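PDB 3ISM: CG8862 from Drosophila melanogaster, which is a mitochondrial, magnesium-dependent nuclease of the DNA/RNA non-specific endonuclease family that probably cleaves both DNA and RNA. Local coordinates for residues I19-V33 / V40-F54. Residues are numbered along the deposited sequence; the frame is centred on the assembly and turned at random.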
ATOM      1  N   ILE B  19     -12.629  13.925 -20.753  1.00 35.52           N
ATOM      2  CA  ILE B  19     -12.327  12.780 -19.897  1.00 35.09           C
ATOM      3  C   ILE B  19     -12.370  11.484 -20.719  1.00 34.37           C
ATOM      4  O   ILE B  19     -11.448  10.672 -20.649  1.00 34.36           O
ATOM      5  CB  ILE B  19     -13.279  12.671 -18.686  1.00 35.45           C
ATOM      6  CG1 ILE B  19     -13.343  13.988 -17.924  1.00 36.69           C
ATOM      7  CG2 ILE B  19     -12.825  11.565 -17.731  1.00 35.63           C
ATOM      8  CD1 ILE B  19     -14.601  14.122 -17.047  1.00 40.70           C
ATOM      9  N   GLY B  20     -13.433  11.316 -21.505  1.00 33.21           N
ATOM     10  CA  GLY B  20     -13.573  10.173 -22.398  1.00 32.19           C
ATOM     11  C   GLY B  20     -12.507  10.104 -23.479  1.00 31.48           C
ATOM     12  O   GLY B  20     -12.138   9.016 -23.917  1.00 31.82           O
ATOM     13  N   GLN B  21     -12.021  11.261 -23.924  1.00 30.39           N
ATOM     14  CA  GLN B  21     -10.858  11.313 -24.816  1.00 29.66           C
ATOM     15  C   GLN B  21      -9.578  10.837 -24.112  1.00 29.27           C
ATOM     16  O   GLN B  21      -8.871   9.953 -24.617  1.00 29.42           O
ATOM     17  CB  GLN B  21     -10.662  12.719 -25.371  1.00 29.41           C
ATOM     18  CG  GLN B  21     -11.578  13.071 -26.542  1.00 29.73           C
ATOM     19  CD  GLN B  21     -11.604  14.562 -26.818  1.00 30.02           C
ATOM     20  OE1 GLN B  21     -10.819  15.324 -26.245  1.00 29.99           O
ATOM     21  NE2 GLN B  21     -12.513  14.992 -27.691  1.00 29.63           N
ATOM     22  N   ILE B  22      -9.292  11.415 -22.946  1.00 28.40           N
ATOM     23  CA  ILE B  22      -8.103  11.051 -22.175  1.00 27.62           C
ATOM     24  C   ILE B  22      -8.134   9.563 -21.808  1.00 27.72           C
ATOM     25  O   ILE B  22      -7.137   8.860 -22.010  1.00 27.84           O
ATOM     26  CB  ILE B  22      -7.926  11.942 -20.905  1.00 27.35           C
ATOM     27  CG1 ILE B  22      -7.584  13.377 -21.308  1.00 26.59           C
ATOM     28  CG2 ILE B  22      -6.840  11.394 -19.987  1.00 26.18           C
ATOM     29  CD1 ILE B  22      -7.890  14.408 -20.227  1.00 26.77           C
ATOM     30  N   MET B  23      -9.289   9.086 -21.332  1.00 26.85           N
ATOM     31  CA  MET B  23      -9.443   7.704 -20.861  1.00 26.67           C
ATOM     32  C   MET B  23      -9.968   6.754 -21.931  1.00 26.89           C
ATOM     33  O   MET B  23     -10.659   5.782 -21.622  1.00 27.50           O
ATOM     34  CB  MET B  23     -10.365   7.644 -19.634  1.00 26.62           C
ATOM     35  CG  MET B  23      -9.980   8.587 -18.491  1.00 26.06           C
ATOM     36  SD  MET B  23      -8.258   8.444 -17.935  1.00 25.58           S
ATOM     37  CE  MET B  23      -8.214   6.769 -17.306  1.00 23.80           C
ATOM     38  N   LYS B  24      -9.633   7.042 -23.182  1.00 26.71           N
ATOM     39  CA  LYS B  24      -9.975   6.219 -24.344  1.00 26.76           C
ATOM     40  C   LYS B  24      -9.714   4.711 -24.173  1.00 26.75           C
ATOM     41  O   LYS B  24     -10.530   3.875 -24.572  1.00 26.61           O
ATOM     42  CB  LYS B  24      -9.175   6.726 -25.543  1.00 26.06           C
ATOM     43  CG  LYS B  24      -9.377   5.943 -26.826  1.00 27.47           C
ATOM     44  CD  LYS B  24      -8.695   6.650 -27.977  1.00 26.88           C
ATOM     45  CE  LYS B  24      -8.727   5.834 -29.229  1.00 28.93           C
ATOM     46  NZ  LYS B  24      -8.231   6.651 -30.372  1.00 29.42           N
ATOM     47  N   TYR B  25      -8.567   4.379 -23.594  1.00 26.43           N
ATOM     48  CA  TYR B  25      -8.133   2.988 -23.507  1.00 26.86           C
ATOM     49  C   TYR B  25      -8.429   2.319 -22.163  1.00 26.84           C
ATOM     50  O   TYR B  25      -7.951   1.220 -21.895  1.00 27.11           O
ATOM     51  CB  TYR B  25      -6.651   2.883 -23.874  1.00 26.52           C
ATOM     52  CG  TYR B  25      -6.399   3.183 -25.342  1.00 26.57           C
ATOM     53  CD1 TYR B  25      -5.636   4.285 -25.732  1.00 26.70           C
ATOM     54  CD2 TYR B  25      -6.956   2.385 -26.340  1.00 27.20           C
ATOM     55  CE1 TYR B  25      -5.421   4.574 -27.078  1.00 26.82           C
ATOM     56  CE2 TYR B  25      -6.730   2.654 -27.700  1.00 27.77           C
ATOM     57  CZ  TYR B  25      -5.960   3.753 -28.055  1.00 26.70           C
ATOM     58  OH  TYR B  25      -5.738   4.032 -29.379  1.00 27.25           O
ATOM     59  N   GLY B  26      -9.226   2.976 -21.328  1.00 26.94           N
ATOM     60  CA  GLY B  26      -9.672   2.371 -20.075  1.00 27.45           C
ATOM     61  C   GLY B  26      -9.077   3.033 -18.858  1.00 27.75           C
ATOM     62  O   GLY B  26      -8.150   3.839 -18.970  1.00 28.26           O
ATOM     63  N   PHE B  27      -9.618   2.684 -17.695  1.00 27.64           N
ATOM     64  CA  PHE B  27      -9.138   3.171 -16.410  1.00 27.74           C
ATOM     65  C   PHE B  27      -8.209   2.162 -15.741  1.00 27.42           C
ATOM     66  O   PHE B  27      -8.613   1.030 -15.519  1.00 27.50           O
ATOM     67  CB  PHE B  27     -10.338   3.423 -15.471  1.00 28.21           C
ATOM     68  CG  PHE B  27     -11.144   4.651 -15.821  1.00 28.69           C
ATOM     69  CD1 PHE B  27     -11.141   5.753 -14.975  1.00 29.36           C
ATOM     70  CD2 PHE B  27     -11.913   4.696 -16.980  1.00 29.18           C
ATOM     71  CE1 PHE B  27     -11.887   6.898 -15.278  1.00 29.55           C
ATOM     72  CE2 PHE B  27     -12.663   5.839 -17.304  1.00 31.31           C
ATOM     73  CZ  PHE B  27     -12.644   6.946 -16.440  1.00 30.81           C
ATOM     74  N   PRO B  28      -6.976   2.573 -15.381  1.00 27.35           N
ATOM     75  CA  PRO B  28      -6.105   1.662 -14.604  1.00 27.81           C
ATOM     76  C   PRO B  28      -6.722   1.157 -13.284  1.00 28.23           C
ATOM     77  O   PRO B  28      -6.474   0.011 -12.877  1.00 27.77           O
ATOM     78  CB  PRO B  28      -4.859   2.518 -14.320  1.00 27.74           C
ATOM     79  CG  PRO B  28      -4.843   3.514 -15.468  1.00 26.90           C
ATOM     80  CD  PRO B  28      -6.305   3.860 -15.646  1.00 27.05           C
ATOM     81  N   GLY B  29      -7.521   1.999 -12.640  1.00 28.45           N
ATOM     82  CA  GLY B  29      -8.170   1.642 -11.381  1.00 29.64           C
ATOM     83  C   GLY B  29      -9.238   2.671 -11.096  1.00 30.69           C
ATOM     84  O   GLY B  29      -9.378   3.645 -11.843  1.00 29.94           O
ATOM     85  N   LEU B  30     -10.009   2.466 -10.030  1.00 31.84           N
ATOM     86  CA  LEU B  30     -11.130   3.360  -9.760  1.00 33.12           C
ATOM     87  C   LEU B  30     -11.119   3.943  -8.341  1.00 33.30           C
ATOM     88  O   LEU B  30     -12.166   4.296  -7.799  1.00 33.48           O
ATOM     89  CB  LEU B  30     -12.477   2.688 -10.099  1.00 34.02           C
ATOM     90  CG  LEU B  30     -12.680   2.099 -11.510  1.00 35.65           C
ATOM     91  CD1 LEU B  30     -13.851   1.111 -11.521  1.00 38.43           C
ATOM     92  CD2 LEU B  30     -12.878   3.184 -12.586  1.00 36.44           C
ATOM     93  N   ASP B  31      -9.933   4.065  -7.754  1.00 33.18           N
ATOM     94  CA  ASP B  31      -9.821   4.641  -6.429  1.00 33.55           C
ATOM     95  C   ASP B  31      -9.796   6.169  -6.522  1.00 33.50           C
ATOM     96  O   ASP B  31      -8.866   6.756  -7.074  1.00 33.28           O
ATOM     97  CB  ASP B  31      -8.581   4.103  -5.699  1.00 33.67           C
ATOM     98  CG  ASP B  31      -8.646   4.303  -4.181  1.00 34.82           C
ATOM     99  OD1 ASP B  31      -9.703   4.733  -3.685  1.00 37.15           O
ATOM    100  OD2 ASP B  31      -7.653   4.005  -3.473  1.00 35.70           O
ATOM    101  N   HIS B  32     -10.847   6.800  -6.011  1.00 33.60           N
ATOM    102  CA  HIS B  32     -10.848   8.239  -5.768  1.00 33.62           C
ATOM    103  C   HIS B  32     -10.400   8.996  -7.031  1.00 33.90           C
ATOM    104  O   HIS B  32      -9.421   9.763  -7.009  1.00 33.33           O
ATOM    105  CB  HIS B  32      -9.923   8.532  -4.579  1.00 33.09           C
ATOM    106  CG  HIS B  32     -10.361   9.681  -3.735  1.00 33.83           C
ATOM    107  ND1 HIS B  32     -11.422   9.597  -2.854  1.00 34.87           N
ATOM    108  CD2 HIS B  32      -9.879  10.941  -3.629  1.00 33.44           C
ATOM    109  CE1 HIS B  32     -11.582  10.764  -2.257  1.00 34.73           C
ATOM    110  NE2 HIS B  32     -10.644  11.589  -2.693  1.00 34.58           N
ATOM    111  N   VAL B  33     -11.115   8.752  -8.127  1.00 34.45           N
ATOM    112  CA  VAL B  33     -10.745   9.283  -9.447  1.00 35.25           C
ATOM    113  C   VAL B  33     -11.286  10.691  -9.629  1.00 35.32           C
ATOM    114  O   VAL B  33     -12.490  10.931  -9.456  1.00 35.97           O
ATOM    115  CB  VAL B  33     -11.225   8.379 -10.616  1.00 35.57           C
ATOM    116  CG1 VAL B  33     -10.963   9.059 -11.970  1.00 35.93           C
ATOM    117  CG2 VAL B  33     -10.521   7.027 -10.577  1.00 36.05           C
ATOM    118  N   VAL B  40      -6.336  13.341 -15.813  1.00 29.53           N
ATOM    119  CA  VAL B  40      -7.171  12.576 -14.889  1.00 30.40           C
ATOM    120  C   VAL B  40      -6.285  12.040 -13.761  1.00 30.83           C
ATOM    121  O   VAL B  40      -5.143  11.654 -13.999  1.00 30.75           O
ATOM    122  CB  VAL B  40      -7.943  11.432 -15.614  1.00 29.90           C
ATOM    123  CG1 VAL B  40      -8.825  10.658 -14.644  1.00 29.79           C
ATOM    124  CG2 VAL B  40      -8.805  11.998 -16.745  1.00 29.46           C
ATOM    125  N   LEU B  41      -6.806  12.043 -12.540  1.00 31.37           N
ATOM    126  CA  LEU B  41      -6.024  11.674 -11.366  1.00 32.27           C
ATOM    127  C   LEU B  41      -6.768  10.692 -10.471  1.00 32.00           C
ATOM    128  O   LEU B  41      -7.912  10.937 -10.115  1.00 32.65           O
ATOM    129  CB  LEU B  41      -5.675  12.936 -10.574  1.00 32.43           C
ATOM    130  CG  LEU B  41      -4.871  12.788  -9.273  1.00 34.70           C
ATOM    131  CD1 LEU B  41      -3.707  13.767  -9.316  1.00 35.74           C
ATOM    132  CD2 LEU B  41      -5.718  13.067  -8.065  1.00 36.46           C
ATOM    133  N   SER B  42      -6.108   9.596 -10.097  1.00 31.65           N
ATOM    134  CA  SER B  42      -6.604   8.717  -9.051  1.00 30.91           C
ATOM    135  C   SER B  42      -5.741   8.977  -7.824  1.00 30.39           C
ATOM    136  O   SER B  42      -4.519   8.877  -7.900  1.00 29.44           O
ATOM    137  CB  SER B  42      -6.521   7.262  -9.487  1.00 31.23           C
ATOM    138  OG  SER B  42      -6.682   6.348  -8.407  1.00 33.93           O
ATOM    139  N   TYR B  43      -6.377   9.372  -6.715  1.00 29.50           N
ATOM    140  CA  TYR B  43      -5.642   9.809  -5.525  1.00 29.60           C
ATOM    141  C   TYR B  43      -5.571   8.699  -4.479  1.00 29.73           C
ATOM    142  O   TYR B  43      -6.593   8.065  -4.156  1.00 29.26           O
ATOM    143  CB  TYR B  43      -6.295  11.043  -4.897  1.00 28.70           C
ATOM    144  CG  TYR B  43      -5.446  11.698  -3.828  1.00 28.49           C
ATOM    145  CD1 TYR B  43      -4.210  12.282  -4.149  1.00 27.07           C
ATOM    146  CD2 TYR B  43      -5.861  11.722  -2.493  1.00 26.47           C
ATOM    147  CE1 TYR B  43      -3.421  12.890  -3.159  1.00 26.24           C
ATOM    148  CE2 TYR B  43      -5.080  12.323  -1.495  1.00 23.93           C
ATOM    149  CZ  TYR B  43      -3.862  12.911  -1.846  1.00 26.92           C
ATOM    150  OH  TYR B  43      -3.092  13.530  -0.886  1.00 28.03           O
ATOM    151  N   ASP B  44      -4.374   8.476  -3.957  1.00 29.84           N
ATOM    152  CA  ASP B  44      -4.161   7.475  -2.910  1.00 31.16           C
ATOM    153  C   ASP B  44      -4.217   8.194  -1.558  1.00 31.15           C
ATOM    154  O   ASP B  44      -3.234   8.807  -1.140  1.00 31.66           O
ATOM    155  CB  ASP B  44      -2.809   6.786  -3.129  1.00 31.52           C
ATOM    156  CG  ASP B  44      -2.541   5.657  -2.145  1.00 33.91           C
ATOM    157  OD1 ASP B  44      -3.317   5.502  -1.182  1.00 35.16           O
ATOM    158  OD2 ASP B  44      -1.555   4.908  -2.352  1.00 34.14           O
ATOM    159  N   ARG B  45      -5.385   8.149  -0.910  1.00 30.67           N
ATOM    160  CA  ARG B  45      -5.606   8.830   0.374  1.00 31.05           C
ATOM    161  C   ARG B  45      -4.710   8.343   1.521  1.00 31.37           C
ATOM    162  O   ARG B  45      -4.397   9.114   2.421  1.00 30.82           O
ATOM    163  CB  ARG B  45      -7.069   8.747   0.793  1.00 30.23           C
ATOM    164  CG  ARG B  45      -7.985   9.600  -0.078  1.00 29.78           C
ATOM    165  CD  ARG B  45      -9.443   9.423   0.312  1.00 29.42           C
ATOM    166  NE  ARG B  45      -9.933   8.072   0.044  1.00 31.79           N
ATOM    167  CZ  ARG B  45     -11.092   7.592   0.508  1.00 31.59           C
ATOM    168  NH1 ARG B  45     -11.868   8.342   1.282  1.00 31.03           N
ATOM    169  NH2 ARG B  45     -11.477   6.365   0.191  1.00 30.42           N
ATOM    170  N   ARG B  46      -4.325   7.073   1.469  1.00 31.42           N
ATOM    171  CA  ARG B  46      -3.466   6.457   2.459  1.00 32.26           C
ATOM    172  C   ARG B  46      -2.035   6.987   2.356  1.00 32.64           C
ATOM    173  O   ARG B  46      -1.370   7.221   3.371  1.00 33.29           O
ATOM    174  CB  ARG B  46      -3.441   4.948   2.219  1.00 32.88           C
ATOM    175  CG  ARG B  46      -2.621   4.196   3.272  1.00 34.68           C
ATOM    176  CD  ARG B  46      -2.970   2.738   3.319  1.00 37.79           C
ATOM    177  NE  ARG B  46      -2.499   1.983   2.155  1.00 39.69           N
ATOM    178  CZ  ARG B  46      -1.225   1.622   1.955  1.00 43.90           C
ATOM    179  NH1 ARG B  46      -0.268   1.933   2.820  1.00 43.69           N
ATOM    180  NH2 ARG B  46      -0.895   0.935   0.876  1.00 45.21           N
ATOM    181  N   ASN B  47      -1.568   7.183   1.126  1.00 31.81           N
ATOM    182  CA  ASN B  47      -0.179   7.556   0.890  1.00 31.27           C
ATOM    183  C   ASN B  47       0.009   9.041   0.648  1.00 30.66           C
ATOM    184  O   ASN B  47       1.128   9.549   0.679  1.00 31.12           O
ATOM    185  CB  ASN B  47       0.398   6.708  -0.245  1.00 31.17           C
ATOM    186  CG  ASN B  47       0.756   5.285   0.227  1.00 32.62           C
ATOM    187  OD1 ASN B  47       1.240   5.108   1.344  1.00 33.81           O
ATOM    188  ND2 ASN B  47       0.550   4.285  -0.632  1.00 32.48           N
ATOM    189  N   ARG B  48      -1.108   9.734   0.456  1.00 30.34           N
ATOM    190  CA  ARG B  48      -1.132  11.191   0.242  1.00 30.33           C
ATOM    191  C   ARG B  48      -0.421  11.617  -1.060  1.00 30.06           C
ATOM    192  O   ARG B  48       0.167  12.706  -1.119  1.00 29.66           O
ATOM    193  CB  ARG B  48      -0.610  11.961   1.471  1.00 30.36           C
ATOM    194  CG  ARG B  48      -1.591  12.085   2.661  1.00 31.06           C
ATOM    195  CD  ARG B  48      -1.788  10.777   3.373  1.00 33.15           C
ATOM    196  NE  ARG B  48      -1.824  10.868   4.835  1.00 34.17           N
ATOM    197  CZ  ARG B  48      -2.641  10.148   5.607  1.00 33.03           C
ATOM    198  NH1 ARG B  48      -3.520   9.319   5.059  1.00 29.02           N
ATOM    199  NH2 ARG B  48      -2.596  10.268   6.932  1.00 33.83           N
ATOM    200  N   VAL B  49      -0.493  10.744  -2.080  1.00 29.55           N
ATOM    201  CA  VAL B  49       0.053  10.969  -3.435  1.00 29.30           C
ATOM    202  C   VAL B  49      -0.904  10.293  -4.437  1.00 30.03           C
ATOM    203  O   VAL B  49      -1.812   9.589  -4.023  1.00 28.74           O
ATOM    204  CB  VAL B  49       1.487  10.352  -3.606  1.00 29.07           C
ATOM    205  CG1 VAL B  49       2.456  10.923  -2.585  1.00 29.54           C
ATOM    206  CG2 VAL B  49       1.466   8.835  -3.498  1.00 28.23           C
ATOM    207  N   PRO B  50      -0.731  10.531  -5.760  1.00 30.21           N
ATOM    208  CA  PRO B  50      -1.594   9.767  -6.667  1.00 30.28           C
ATOM    209  C   PRO B  50      -1.357   8.245  -6.638  1.00 30.14           C
ATOM    210  O   PRO B  50      -0.259   7.803  -6.341  1.00 30.32           O
ATOM    211  CB  PRO B  50      -1.203  10.304  -8.058  1.00 30.42           C
ATOM    212  CG  PRO B  50      -0.593  11.633  -7.810  1.00 29.90           C
ATOM    213  CD  PRO B  50       0.125  11.491  -6.490  1.00 30.07           C
ATOM    214  N   HIS B  51      -2.386   7.460  -6.932  1.00 29.60           N
ATOM    215  CA  HIS B  51      -2.151   6.106  -7.444  1.00 29.72           C
ATOM    216  C   HIS B  51      -1.589   6.241  -8.866  1.00 28.68           C
ATOM    217  O   HIS B  51      -0.651   5.564  -9.218  1.00 28.36           O
ATOM    218  CB  HIS B  51      -3.439   5.300  -7.536  1.00 29.68           C
ATOM    219  CG  HIS B  51      -4.014   4.888  -6.213  1.00 30.83           C
ATOM    220  ND1 HIS B  51      -3.394   3.983  -5.379  1.00 31.58           N
ATOM    221  CD2 HIS B  51      -5.191   5.210  -5.614  1.00 30.25           C
ATOM    222  CE1 HIS B  51      -4.155   3.773  -4.314  1.00 30.91           C
ATOM    223  NE2 HIS B  51      -5.248   4.513  -4.429  1.00 31.60           N
ATOM    224  N   TRP B  52      -2.217   7.090  -9.680  1.00 27.79           N
ATOM    225  CA  TRP B  52      -1.834   7.285 -11.081  1.00 27.56           C
ATOM    226  C   TRP B  52      -2.403   8.600 -11.604  1.00 27.86           C
ATOM    227  O   TRP B  52      -3.358   9.162 -11.026  1.00 27.49           O
ATOM    228  CB  TRP B  52      -2.298   6.116 -11.989  1.00 27.21           C
ATOM    229  CG  TRP B  52      -3.775   5.756 -11.915  1.00 26.08           C
ATOM    230  CD1 TRP B  52      -4.335   4.771 -11.159  1.00 26.94           C
ATOM    231  CD2 TRP B  52      -4.858   6.350 -12.654  1.00 26.35           C
ATOM    232  NE1 TRP B  52      -5.700   4.728 -11.351  1.00 26.55           N
ATOM    233  CE2 TRP B  52      -6.046   5.685 -12.266  1.00 27.50           C
ATOM    234  CE3 TRP B  52      -4.945   7.385 -13.584  1.00 25.97           C
ATOM    235  CZ2 TRP B  52      -7.302   6.028 -12.779  1.00 26.34           C
ATOM    236  CZ3 TRP B  52      -6.210   7.726 -14.099  1.00 26.94           C
ATOM    237  CH2 TRP B  52      -7.361   7.057 -13.682  1.00 26.51           C
ATOM    238  N   VAL B  53      -1.794   9.114 -12.673  1.00 27.73           N
ATOM    239  CA  VAL B  53      -2.443  10.144 -13.466  1.00 27.60           C
ATOM    240  C   VAL B  53      -2.473   9.663 -14.928  1.00 27.81           C
ATOM    241  O   VAL B  53      -1.682   8.786 -15.317  1.00 26.81           O
ATOM    242  CB  VAL B  53      -1.729  11.516 -13.377  1.00 28.00           C
ATOM    243  CG1 VAL B  53      -1.708  12.042 -11.962  1.00 27.60           C
ATOM    244  CG2 VAL B  53      -0.309  11.426 -13.944  1.00 28.17           C
ATOM    245  N   PHE B  54      -3.379  10.238 -15.719  1.00 27.19           N
ATOM    246  CA  PHE B  54      -3.508   9.868 -17.109  1.00 27.76           C
ATOM    247  C   PHE B  54      -3.557  11.120 -17.989  1.00 27.39           C
ATOM    248  O   PHE B  54      -4.199  12.119 -17.649  1.00 27.17           O
ATOM    249  CB  PHE B  54      -4.743   8.982 -17.351  1.00 28.28           C
ATOM    250  CG  PHE B  54      -4.471   7.840 -18.282  1.00 29.66           C
ATOM    251  CD1 PHE B  54      -4.259   6.558 -17.781  1.00 31.36           C
ATOM    252  CD2 PHE B  54      -4.348   8.060 -19.653  1.00 29.57           C
ATOM    253  CE1 PHE B  54      -3.959   5.498 -18.648  1.00 33.12           C
ATOM    254  CE2 PHE B  54      -4.042   7.011 -20.519  1.00 32.24           C
ATOM    255  CZ  PHE B  54      -3.837   5.727 -20.014  1.00 30.52           C
TER
HETATM  256  O   HOH W   1      -7.033   3.712  -8.991  1.00 21.34           O
HETATM  257  O   HOH W   2      -7.739   6.619  -1.874  1.00 23.45           O
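Packing of a connecting loop across one face of a beta hairpin and on to the edge of its strand 40-44, with Trp52 and Phe54 set against Pro28 and Met23, joins the segment 19-33 to strands 40-44 and 49-57 of the large mixed sheet. It illustrates how an irregular chain can cover a sheet by an apolar grip at one end and a mainly polar one at the other. Pro28 CD lies over the six-membered ring of the indole, 3.8 Å from the centroid, while Ser42 CB, from the same segment as Trp52, sits over the rim of the opposite face. Gly29 O meets the indole edge in plane, 3.3 Å from Trp52 CZ2. With CG between the backbone N and the carbonyl carbon (chi1 53°), the indole reaches this slot. Met23, bent at chi2 and chi3, lays SD obliquely against the Phe54 ring, a Met-aromatic contact, and carries CE into apolar contact 3.7 Å from Trp52 CH2; Val40 CG2 reaches Ile22 CG2 of helix 16-22. Beyond the indole, polar grips take over. Ser42 OG donates to a lone pair of Asp31 O at 2.6 Å, and one water ties Asp31 N, Ser42 OG and Trp52 NE1 together. Replacing Trp52 by an alanine is likely to leave this water short of a donor and open a gap between Pro28 and Ser42. His51 NE2 donates to Asp31 OD2 (2.6 Å), tilted from both planes, and Tyr43 N to His32 O (3.1 Å). Arg45 CD packs over the His32 ring, and Arg45 NH2 hydrogen-bonds to Pro28 O of the second subunit. Val33 then pairs with Ser42 as strand 33-35 begins at the sheet margin; next to strand 49-57, strand 153-161 brings Cys157 against Trp52 and Phe54.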